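Local coordinates for protein uncharacterized conserved (Bdellovibrio bacteriovorus, PDB 7O21) that probably trims peptidoglycan as an LD-carboxypeptidase of the YkuD family, an editing of the cell wall that generates the curvature of this predatory bacterium, at residues 123-128 with 292-297; 170-175 with 251-256; 211-216 with 229-234. One frame throughout, in Å; residues are numbered along the deposited sequence. Where two conformers were deposited one is given.

Contact 1: 123-128 with 292-297; sequences DKRENK and KIIREE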
loop_
_atom_site.group_PDB
_atom_site.type_symbol
_atom_site.label_atom_id
_atom_site.label_comp_id
_atom_site.label_asym_id
_atom_site.label_seq_id
_atom_site.Cartn_x
_atom_site.Cartn_y
_atom_site.Cartn_z
ATOM N N ASP A 123 10.207 -8.468 -3.973
ATOM C CA ASP A 123 11.290 -7.630 -3.468
ATOM C C ASP A 123 11.346 -7.669 -1.950
ATOM O O ASP A 123 12.431 -7.715 -1.368
ATOM C CB ASP A 123 11.094 -6.191 -3.934
ATOM C CG ASP A 123 11.083 -6.063 -5.426
ATOM O OD1 ASP A 123 11.880 -6.760 -6.086
ATOM O OD2 ASP A 123 10.284 -5.228 -5.929
ATOM N N LYS A 124 10.187 -7.628 -1.297
ATOM C CA LYS A 124 10.150 -7.692 0.162
ATOM C C LYS A 124 10.693 -9.016 0.690
ATOM O O LYS A 124 11.341 -9.043 1.744
ATOM C CB LYS A 124 8.726 -7.447 0.644
ATOM C CG LYS A 124 8.273 -5.993 0.486
ATOM C CD LYS A 124 6.833 -5.835 0.909
ATOM C CE LYS A 124 6.373 -4.397 0.763
ATOM N NZ LYS A 124 4.909 -4.299 1.010
ATOM N N ARG A 125 10.464 -10.116 -0.025
ATOM C CA ARG A 125 10.986 -11.401 0.432
ATOM C C ARG A 125 12.509 -11.425 0.361
ATOM O O ARG A 125 13.166 -12.031 1.220
ATOM C CB ARG A 125 10.385 -12.532 -0.399
ATOM C CG ARG A 125 10.704 -13.934 0.098
ATOM C CD ARG A 125 10.078 -14.941 -0.842
ATOM N NE ARG A 125 10.232 -16.318 -0.395
ATOM C CZ ARG A 125 11.220 -17.111 -0.782
ATOM N NH1 ARG A 125 12.149 -16.655 -1.608
ATOM N NH2 ARG A 125 11.282 -18.364 -0.340
ATOM N N GLU A 126 13.085 -10.782 -0.662
ATOM C CA GLU A 126 14.533 -10.651 -0.781
ATOM C C GLU A 126 15.112 -9.637 0.196
ATOM O O GLU A 126 16.295 -9.733 0.537
ATOM C CB GLU A 126 14.916 -10.274 -2.216
ATOM C CG GLU A 126 16.417 -10.140 -2.435
ATOM C CD GLU A 126 16.793 -10.028 -3.902
ATOM O OE1 GLU A 126 15.884 -9.941 -4.754
ATOM O OE2 GLU A 126 18.006 -10.038 -4.204
ATOM N N ASN A 127 14.314 -8.664 0.636
ATOM C CA ASN A 127 14.676 -7.755 1.729
ATOM C C ASN A 127 15.952 -6.961 1.448
ATOM O O ASN A 127 16.750 -6.704 2.350
ATOM C CB ASN A 127 14.759 -8.489 3.071
ATOM C CG ASN A 127 14.589 -7.558 4.255
ATOM O OD1 ASN A 127 13.954 -6.508 4.150
ATOM N ND2 ASN A 127 15.158 -7.942 5.393
ATOM N N LYS A 128 16.142 -6.553 0.197
ATOM C CA LYS A 128 17.278 -5.716 -0.194
ATOM C C LYS A 128 16.801 -4.521 -1.010
ATOM O O LYS A 128 17.360 -4.171 -2.053
ATOM C CB LYS A 128 18.366 -6.510 -0.915
ATOM C CG LYS A 128 18.718 -7.817 -0.222
ATOM C CD LYS A 128 20.106 -8.306 -0.601
ATOM C CE LYS A 128 20.092 -8.960 -1.973
ATOM N NZ LYS A 128 20.183 -10.442 -1.888
ATOM N N LYS A 292 6.636 -23.009 -7.362
ATOM C CA LYS A 292 5.948 -23.107 -6.081
ATOM C C LYS A 292 5.468 -21.736 -5.631
ATOM O O LYS A 292 6.228 -20.757 -5.663
ATOM C CB LYS A 292 6.815 -23.764 -5.003
ATOM C CG LYS A 292 7.162 -25.201 -5.364
ATOM C CD LYS A 292 7.263 -26.091 -4.146
ATOM C CE LYS A 292 7.486 -27.532 -4.564
ATOM N NZ LYS A 292 6.390 -28.420 -4.078
ATOM N N ILE A 293 4.206 -21.687 -5.196
ATOM C CA ILE A 293 3.575 -20.452 -4.749
ATOM C C ILE A 293 4.152 -20.019 -3.407
ATOM O O ILE A 293 4.193 -20.801 -2.446
ATOM C CB ILE A 293 2.053 -20.649 -4.676
ATOM C CG1 ILE A 293 1.471 -20.976 -6.061
ATOM C CG2 ILE A 293 1.388 -19.440 -4.075
ATOM C CD1 ILE A 293 0.011 -21.443 -6.002
ATOM N N ILE A 294 4.630 -18.776 -3.342
ATOM C CA ILE A 294 5.168 -18.186 -2.122
ATOM C C ILE A 294 4.197 -17.210 -1.470
ATOM O O ILE A 294 4.295 -16.945 -0.273
ATOM C CB ILE A 294 6.534 -17.519 -2.367
ATOM C CG1 ILE A 294 6.435 -16.441 -3.447
ATOM C CG2 ILE A 294 7.553 -18.579 -2.745
ATOM C CD1 ILE A 294 7.564 -15.426 -3.353
ATOM N N ARG A 295 3.292 -16.620 -2.250
ATOM C CA ARG A 295 2.323 -15.672 -1.710
ATOM C C ARG A 295 1.065 -15.764 -2.562
ATOM O O ARG A 295 1.138 -16.021 -3.762
ATOM C CB ARG A 295 2.832 -14.220 -1.777
ATOM C CG ARG A 295 4.230 -13.941 -1.214
ATOM C CD ARG A 295 4.219 -13.854 0.315
ATOM N NE ARG A 295 5.521 -13.485 0.872
ATOM C CZ ARG A 295 6.446 -14.348 1.288
ATOM N NH1 ARG A 295 7.590 -13.895 1.781
ATOM N NH2 ARG A 295 6.246 -15.660 1.198
ATOM N N GLU A 296 -0.094 -15.592 -1.934
ATOM C CA GLU A 296 -1.365 -15.628 -2.654
ATOM C C GLU A 296 -2.281 -14.591 -2.020
ATOM O O GLU A 296 -2.537 -14.649 -0.811
ATOM C CB GLU A 296 -1.982 -17.027 -2.567
ATOM C CG GLU A 296 -3.295 -17.190 -3.340
ATOM C CD GLU A 296 -3.734 -18.626 -3.471
ATOM O OE1 GLU A 296 -2.881 -19.518 -3.291
ATOM O OE2 GLU A 296 -4.923 -18.889 -3.759
ATOM N N GLU A 297 -2.762 -13.641 -2.828
ATOM C CA GLU A 297 -3.570 -12.526 -2.353
ATOM C C GLU A 297 -4.965 -12.587 -2.961
ATOM O O GLU A 297 -5.160 -13.087 -4.072
ATOM C CB GLU A 297 -2.937 -11.182 -2.728
ATOM C CG GLU A 297 -1.568 -10.921 -2.106
ATOM C CD GLU A 297 -0.967 -9.583 -2.530
ATOM O OE1 GLU A 297 -1.053 -9.217 -3.727
ATOM O OE2 GLU A 297 -0.405 -8.890 -1.658
HETATM O O HOH W 1 9.034 -16.396 2.859
#
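The guanidinium of Arg125 has the CG2 methyl of Ile294 over one face, while NH1 of Arg295 stands at its edge, near the plane. Seen from the other arginine the approach is oblique: CG of Arg125 lies 3.5 Å from Arg295 NH1, and the two guanidinium planes are turned 60° apart, so they do not stack. The aliphatic stem of Arg125 does the touching: with CG anti to the backbone N (chi1 -172°) the chain runs extended to NE, setting CG against that nitrogen and CD 3.6 Å from the methyl CD1 of Ile294.

The two positive groups come close, Arg125 NE to Arg295 NH1 being 4.2 Å, and a bridging water probably softens the repulsion. It accepts from Arg295 NH1 at 3.1 Å, in the plane of that guanidinium, and weakly from Arg125 NE. Arg295 is bent at chi2, folding its NH2 back onto the carbonyl O of Ile294 at 2.8 Å; the donor sits above the carbonyl plane, and the bond helps to fix the group's rotation.

Ile294 and Arg295 both face Tyr283 in a classic beta bulge on strand 290-300, the last of the five-stranded NTF2-like sheet; backbone bonds also tie Ile293 to Phe216 and Asp218, and Ile294 to Lys222. Helix 121-126 of the catalytic domain lies against it, with Phe122 on Ile294 and Leu121 on Arg295, while Arg125 reaches Leu285 of strand 275-287.

Contact 2: 170-175 with 251-256; sequences ETPILI and QPYIVQ. With EDO (1,2-ethanediol), chain K.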
loop_
_atom_site.group_PDB
_atom_site.type_symbol
_atom_site.label_atom_id
_atom_site.label_comp_id
_atom_site.label_asym_id
_atom_site.label_seq_id
_atom_site.Cartn_x
_atom_site.Cartn_y
_atom_site.Cartn_z
ATOM N N GLU A 170 -3.774 -0.350 -12.090
ATOM C CA GLU A 170 -3.994 -1.564 -12.873
ATOM C C GLU A 170 -2.921 -1.850 -13.916
ATOM O O GLU A 170 -2.563 -3.011 -14.114
ATOM C CB GLU A 170 -5.369 -1.518 -13.554
ATOM C CG GLU A 170 -6.539 -1.308 -12.594
ATOM C CD GLU A 170 -6.720 -2.435 -11.609
ATOM O OE1 GLU A 170 -6.249 -3.561 -11.874
ATOM O OE2 GLU A 170 -7.364 -2.188 -10.562
ATOM N N THR A 171 -2.407 -0.840 -14.597
ATOM C CA THR A 171 -1.503 -1.125 -15.722
ATOM C C THR A 171 -0.150 -1.647 -15.237
ATOM O O THR A 171 0.552 -0.938 -14.501
ATOM C CB THR A 171 -1.318 0.118 -16.595
ATOM O OG1 THR A 171 -2.580 0.457 -17.181
ATOM C CG2 THR A 171 -0.298 -0.148 -17.720
ATOM N N PRO A 172 0.281 -2.831 -15.668
ATOM C CA PRO A 172 1.627 -3.301 -15.314
ATOM C C PRO A 172 2.709 -2.500 -16.010
ATOM O O PRO A 172 2.550 -2.050 -17.148
ATOM C CB PRO A 172 1.655 -4.745 -15.838
ATOM C CG PRO A 172 0.222 -5.143 -15.997
ATOM C CD PRO A 172 -0.513 -3.868 -16.351
ATOM N N ILE A 173 3.834 -2.353 -15.319
ATOM C CA ILE A 173 5.086 -1.949 -15.944
ATOM C C ILE A 173 6.118 -3.015 -15.609
ATOM O O ILE A 173 6.353 -3.325 -14.433
ATOM C CB ILE A 173 5.525 -0.529 -15.540
ATOM C CG1 ILE A 173 6.805 -0.155 -16.269
ATOM C CG2 ILE A 173 5.659 -0.377 -14.002
ATOM C CD1 ILE A 173 7.111 1.339 -16.229
ATOM N N LEU A 174 6.673 -3.635 -16.644
ATOM C CA LEU A 174 7.658 -4.699 -16.509
ATOM C C LEU A 174 9.012 -4.076 -16.798
ATOM O O LEU A 174 9.230 -3.552 -17.895
ATOM C CB LEU A 174 7.378 -5.810 -17.513
ATOM C CG LEU A 174 5.992 -6.460 -17.449
ATOM C CD1 LEU A 174 5.878 -7.611 -18.462
ATOM C CD2 LEU A 174 5.657 -6.920 -16.043
ATOM N N ILE A 175 9.901 -4.099 -15.815
ATOM C CA ILE A 175 11.177 -3.399 -15.894
ATOM C C ILE A 175 12.256 -4.472 -15.885
ATOM O O ILE A 175 12.576 -5.035 -14.836
ATOM C CB ILE A 175 11.345 -2.389 -14.750
ATOM C CG1 ILE A 175 10.200 -1.349 -14.770
ATOM C CG2 ILE A 175 12.715 -1.687 -14.849
ATOM C CD1 ILE A 175 10.148 -0.422 -13.555
ATOM N N GLN A 251 -9.494 -15.325 -17.815
ATOM C CA GLN A 251 -8.212 -15.422 -18.484
ATOM C C GLN A 251 -7.205 -14.525 -17.763
ATOM O O GLN A 251 -7.449 -13.318 -17.628
ATOM C CB GLN A 251 -8.336 -14.989 -19.938
ATOM C CG GLN A 251 -7.001 -14.896 -20.630
ATOM C CD GLN A 251 -7.158 -14.385 -22.033
ATOM O OE1 GLN A 251 -7.847 -14.996 -22.853
ATOM N NE2 GLN A 251 -6.526 -13.255 -22.324
ATOM N N PRO A 252 -6.102 -15.072 -17.256
ATOM C CA PRO A 252 -5.218 -14.302 -16.381
ATOM C C PRO A 252 -4.119 -13.538 -17.108
ATOM O O PRO A 252 -3.750 -13.831 -18.248
ATOM C CB PRO A 252 -4.571 -15.399 -15.522
ATOM C CG PRO A 252 -4.488 -16.555 -16.452
ATOM C CD PRO A 252 -5.777 -16.509 -17.242
ATOM N N TYR A 253 -3.616 -12.498 -16.422
ATOM C CA TYR A 253 -2.266 -12.009 -16.687
ATOM C C TYR A 253 -1.303 -13.120 -16.297
ATOM O O TYR A 253 -1.461 -13.762 -15.256
ATOM C CB TYR A 253 -1.885 -10.825 -15.781
ATOM C CG TYR A 253 -2.443 -9.436 -16.036
ATOM C CD1 TYR A 253 -2.016 -8.648 -17.100
ATOM C CD2 TYR A 253 -3.333 -8.875 -15.138
ATOM C CE1 TYR A 253 -2.521 -7.353 -17.283
ATOM C CE2 TYR A 253 -3.831 -7.612 -15.316
ATOM C CZ TYR A 253 -3.411 -6.848 -16.365
ATOM O OH TYR A 253 -3.956 -5.586 -16.502
ATOM N N ILE A 254 -0.284 -13.328 -17.120
ATOM C CA ILE A 254 0.797 -14.261 -16.799
ATOM C C ILE A 254 2.109 -13.603 -17.197
ATOM O O ILE A 254 2.310 -13.271 -18.374
ATOM C CB ILE A 254 0.660 -15.612 -17.521
ATOM C CG1 ILE A 254 -0.718 -16.210 -17.247
ATOM C CG2 ILE A 254 1.780 -16.569 -17.058
ATOM C CD1 ILE A 254 -1.003 -17.509 -18.023
ATOM N N VAL A 255 2.983 -13.386 -16.216
ATOM C CA VAL A 255 4.331 -12.878 -16.444
ATOM C C VAL A 255 5.309 -13.848 -15.791
ATOM O O VAL A 255 5.152 -14.206 -14.619
ATOM C CB VAL A 255 4.512 -11.468 -15.861
ATOM C CG1 VAL A 255 5.920 -10.958 -16.129
ATOM C CG2 VAL A 255 3.510 -10.527 -16.494
ATOM N N GLN A 256 6.330 -14.252 -16.547
ATOM C CA GLN A 256 7.361 -15.147 -16.032
ATOM C C GLN A 256 8.706 -14.569 -16.434
ATOM O O GLN A 256 9.028 -14.517 -17.622
ATOM C CB GLN A 256 7.193 -16.553 -16.602
ATOM C CG GLN A 256 7.815 -17.631 -15.724
ATOM C CD GLN A 256 9.330 -17.630 -15.769
ATOM O OE1 GLN A 256 10.009 -17.315 -14.775
ATOM N NE2 GLN A 256 9.875 -17.991 -16.924
HETATM C C1 EDO K . -11.252 -4.417 -8.553
HETATM O O1 EDO K . -12.123 -3.527 -9.258
HETATM C C2 EDO K . -9.919 -4.471 -9.290
HETATM O O2 EDO K . -9.330 -3.164 -9.290
#
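Apolar packing does the work between Pro172 and Tyr253 and between Leu174 and Val255. The proline ring and the tyrosine come from opposite directions, and Pro172 CG meets Tyr253 CE1 at 3.7 Å, obliquely to the aromatic ring. Two residues further along both strands, Leu174 and Val255 reach toward each other tip to tip. Val255 puts CG1 anti to its backbone N (chi1 -179°), and this methyl meets both leucine methyls, with CD2 of Leu174 4.0 Å away. Leu30 and Ile92 also pack on this pair.

Polar groups gather at the Glu170 end. The hydroxyl OH of Tyr253 comes within 3.8 Å of the carbonyl O of Glu170, but its hydrogen-bond partner is the backbone N of Ser40. Glu170, bent at chi2, turns its carboxylate to a 1,2-ethanediol, probably from the crystallisation liquor, whose O2 donates to OE2 at 2.5 Å; OE1 has a long, weak ion pair with Lys264.

Strand 172-176 of the catalytic domain thus meets strand 246-257 of the NTF2-like domain through buried side chains. At this point the two sheets probably adhere through hydrophobic burial, with the polar groups of the contact at the Glu170 end.

Contact 3: 211-216 with 229-234; sequences EKYQTF and KSWMSH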
loop_
_atom_site.group_PDB
_atom_site.type_symbol
_atom_site.label_atom_id
_atom_site.label_comp_id
_atom_site.label_asym_id
_atom_site.label_seq_id
_atom_site.Cartn_x
_atom_site.Cartn_y
_atom_site.Cartn_z
ATOM N N GLU A 211 -3.645 -33.432 -1.265
ATOM C CA GLU A 211 -2.305 -33.907 -1.593
ATOM C C GLU A 211 -1.771 -33.224 -2.849
ATOM O O GLU A 211 -0.632 -32.748 -2.872
ATOM C CB GLU A 211 -2.297 -35.425 -1.763
ATOM C CG GLU A 211 -0.918 -35.944 -2.158
ATOM C CD GLU A 211 -0.868 -37.446 -2.329
ATOM O OE1 GLU A 211 -0.650 -38.151 -1.324
ATOM O OE2 GLU A 211 -1.022 -37.913 -3.473
ATOM N N LYS A 212 -2.585 -33.167 -3.903
ATOM C CA LYS A 212 -2.149 -32.511 -5.131
ATOM C C LYS A 212 -2.006 -31.007 -4.929
ATOM O O LYS A 212 -0.991 -30.411 -5.312
ATOM C CB LYS A 212 -3.117 -32.827 -6.272
ATOM C CG LYS A 212 -2.679 -32.268 -7.625
ATOM C CD LYS A 212 -1.360 -32.840 -8.078
ATOM C CE LYS A 212 -0.946 -32.300 -9.447
ATOM N NZ LYS A 212 -1.904 -32.650 -10.534
ATOM N N TYR A 213 -3.006 -30.382 -4.312
ATOM C CA TYR A 213 -2.986 -28.934 -4.119
ATOM C C TYR A 213 -1.737 -28.493 -3.361
ATOM O O TYR A 213 -1.107 -27.484 -3.719
ATOM C CB TYR A 213 -4.258 -28.540 -3.377
ATOM C CG TYR A 213 -4.401 -27.099 -2.961
ATOM C CD1 TYR A 213 -4.878 -26.142 -3.848
ATOM C CD2 TYR A 213 -4.137 -26.709 -1.658
ATOM C CE1 TYR A 213 -5.061 -24.826 -3.444
ATOM C CE2 TYR A 213 -4.313 -25.412 -1.251
ATOM C CZ TYR A 213 -4.774 -24.473 -2.147
ATOM O OH TYR A 213 -4.959 -23.184 -1.728
ATOM N N GLN A 214 -1.352 -29.242 -2.319
ATOM C CA GLN A 214 -0.193 -28.870 -1.513
ATOM C C GLN A 214 1.084 -28.788 -2.339
ATOM O O GLN A 214 1.972 -27.989 -2.011
ATOM C CB GLN A 214 0.021 -29.875 -0.379
ATOM C CG GLN A 214 -0.899 -29.707 0.806
ATOM C CD GLN A 214 -0.578 -30.699 1.917
ATOM O OE1 GLN A 214 0.107 -31.695 1.691
ATOM N NE2 GLN A 214 -1.067 -30.421 3.120
ATOM N N THR A 215 1.208 -29.599 -3.397
ATOM C CA THR A 215 2.448 -29.619 -4.167
ATOM C C THR A 215 2.718 -28.287 -4.848
ATOM O O THR A 215 3.845 -28.052 -5.295
ATOM C CB THR A 215 2.463 -30.730 -5.229
ATOM O OG1 THR A 215 1.457 -30.497 -6.217
ATOM C CG2 THR A 215 2.285 -32.124 -4.603
ATOM N N PHE A 216 1.710 -27.423 -4.951
ATOM C CA PHE A 216 1.884 -26.139 -5.620
ATOM C C PHE A 216 2.455 -25.056 -4.714
ATOM O O PHE A 216 2.740 -23.959 -5.212
ATOM C CB PHE A 216 0.548 -25.661 -6.194
ATOM C CG PHE A 216 0.070 -26.463 -7.360
ATOM C CD1 PHE A 216 0.474 -26.153 -8.642
ATOM C CD2 PHE A 216 -0.785 -27.547 -7.174
ATOM C CE1 PHE A 216 0.039 -26.900 -9.726
ATOM C CE2 PHE A 216 -1.229 -28.287 -8.250
ATOM C CZ PHE A 216 -0.815 -27.976 -9.523
ATOM N N LYS A 229 1.259 -23.936 7.108
ATOM C CA LYS A 229 0.511 -24.887 7.923
ATOM C C LYS A 229 -0.925 -24.433 8.163
ATOM O O LYS A 229 -1.858 -25.240 8.073
ATOM C CB LYS A 229 1.225 -25.194 9.247
ATOM C CG LYS A 229 2.544 -25.949 9.118
ATOM C CD LYS A 229 3.210 -26.202 10.430
ATOM C CE LYS A 229 4.494 -26.976 10.211
ATOM N NZ LYS A 229 5.224 -27.241 11.503
ATOM N N SER A 230 -1.128 -23.157 8.500
ATOM C CA SER A 230 -2.483 -22.695 8.794
ATOM C C SER A 230 -3.306 -22.518 7.523
ATOM O O SER A 230 -4.533 -22.650 7.550
ATOM C CB SER A 230 -2.465 -21.439 9.676
ATOM O OG SER A 230 -1.854 -20.335 9.015
ATOM N N TRP A 231 -2.649 -22.240 6.397
ATOM C CA TRP A 231 -3.352 -22.207 5.118
ATOM C C TRP A 231 -3.886 -23.589 4.761
ATOM O O TRP A 231 -5.070 -23.755 4.439
ATOM C CB TRP A 231 -2.380 -21.718 4.041
ATOM C CG TRP A 231 -2.940 -21.570 2.638
ATOM C CD1 TRP A 231 -2.950 -22.510 1.640
ATOM C CD2 TRP A 231 -3.510 -20.388 2.079
ATOM N NE1 TRP A 231 -3.526 -21.983 0.501
ATOM C CE2 TRP A 231 -3.863 -20.677 0.746
ATOM C CE3 TRP A 231 -3.763 -19.108 2.581
ATOM C CZ2 TRP A 231 -4.467 -19.738 -0.082
ATOM C CZ3 TRP A 231 -4.345 -18.169 1.750
ATOM C CH2 TRP A 231 -4.695 -18.491 0.436
ATOM N N MET A 232 -3.021 -24.602 4.837
ATOM C CA MET A 232 -3.451 -25.960 4.525
ATOM C C MET A 232 -4.500 -26.462 5.518
ATOM O O MET A 232 -5.467 -27.122 5.122
ATOM C CB MET A 232 -2.245 -26.898 4.446
ATOM C CG MET A 232 -1.267 -26.567 3.315
ATOM S SD MET A 232 -2.101 -26.367 1.733
ATOM C CE MET A 232 -0.751 -25.689 0.768
ATOM N N SER A 233 -4.348 -26.133 6.805
ATOM C CA SER A 233 -5.341 -26.566 7.788
ATOM C C SER A 233 -6.702 -25.954 7.490
ATOM O O SER A 233 -7.734 -26.629 7.588
ATOM C CB SER A 233 -4.895 -26.191 9.202
ATOM O OG SER A 233 -3.717 -26.881 9.570
ATOM N N HIS A 234 -6.720 -24.680 7.108
ATOM C CA HIS A 234 -7.976 -24.034 6.772
ATOM C C HIS A 234 -8.612 -24.686 5.547
ATOM O O HIS A 234 -9.822 -24.954 5.529
ATOM C CB HIS A 234 -7.696 -22.548 6.560
ATOM C CG HIS A 234 -8.894 -21.740 6.203
ATOM N ND1 HIS A 234 -10.061 -21.756 6.938
ATOM C CD2 HIS A 234 -9.087 -20.842 5.208
ATOM C CE1 HIS A 234 -10.927 -20.919 6.394
ATOM N NE2 HIS A 234 -10.363 -20.352 5.346
#
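Tyr213 and Trp231 cross at about a right angle, and the indole NE1 donates to the phenol OH of Tyr213 over 2.9 Å. The bond is moderately bent, with an N-H...O angle of 148°, and the oxygen is tilted 19° from the indole plane, at the edge of the ring. Tyr213 has CG anti to the backbone N (chi1 175°) and Trp231 does the same, which sends each ring toward the partner helix and brings their polar ends together inside a buried contact.

Met232 lies obliquely against both Tyr213 and Gln214. Bent at chi2, it sets its sulfur SD beside the tyrosine ring, 3.8 Å from CE2 and 5.0 Å from the ring centroid: a Met-aromatic contact at the edge. The same sulfur rests on Gln214 CG at 3.7 Å. Beyond CG the glutamine chain is extended and crosses the methionine obliquely, its NE2 lying 3.9 Å from Met232 CB. The sulfur thus touches both an aromatic edge and an aliphatic stem.

Nearby, His234 NE2 hydrogen-bonds to the carbonyl O of Pro102 of the second subunit. The contact pairs helix 210-214 with helix 228-241 in the NTF2-like domain. Tyr217 meets the rings of both Tyr213 and Trp231, Phe221 and Phe226 add further rings around the indole, and Trp205 of helix 184-206 packs on Tyr213.

Overall arrangement
After strand 30-32, which joins the NTF2-like sheet, and the first strands of the catalytic domain, the chain reaches helix 121-126, where contact 1 opens, and then strand 172-176, where contact 2 opens. Helices 210-214 and 228-241 close contact 3 over 12 residues that include three short strands; strand 246-257 closes contact 2, and strand 290-300 contact 1. Contact 3 is nested inside contact 2 and both inside contact 1. Contacts 1 and 2, with centres 16 Å apart, fasten the catalytic domain to the same NTF2-like sheet at separate places, whereas contact 3 is internal to the NTF2-like domain. Segments 211-216 and 292-297 touch, probably through a hydrogen bond from Ile293 N to Phe216 O.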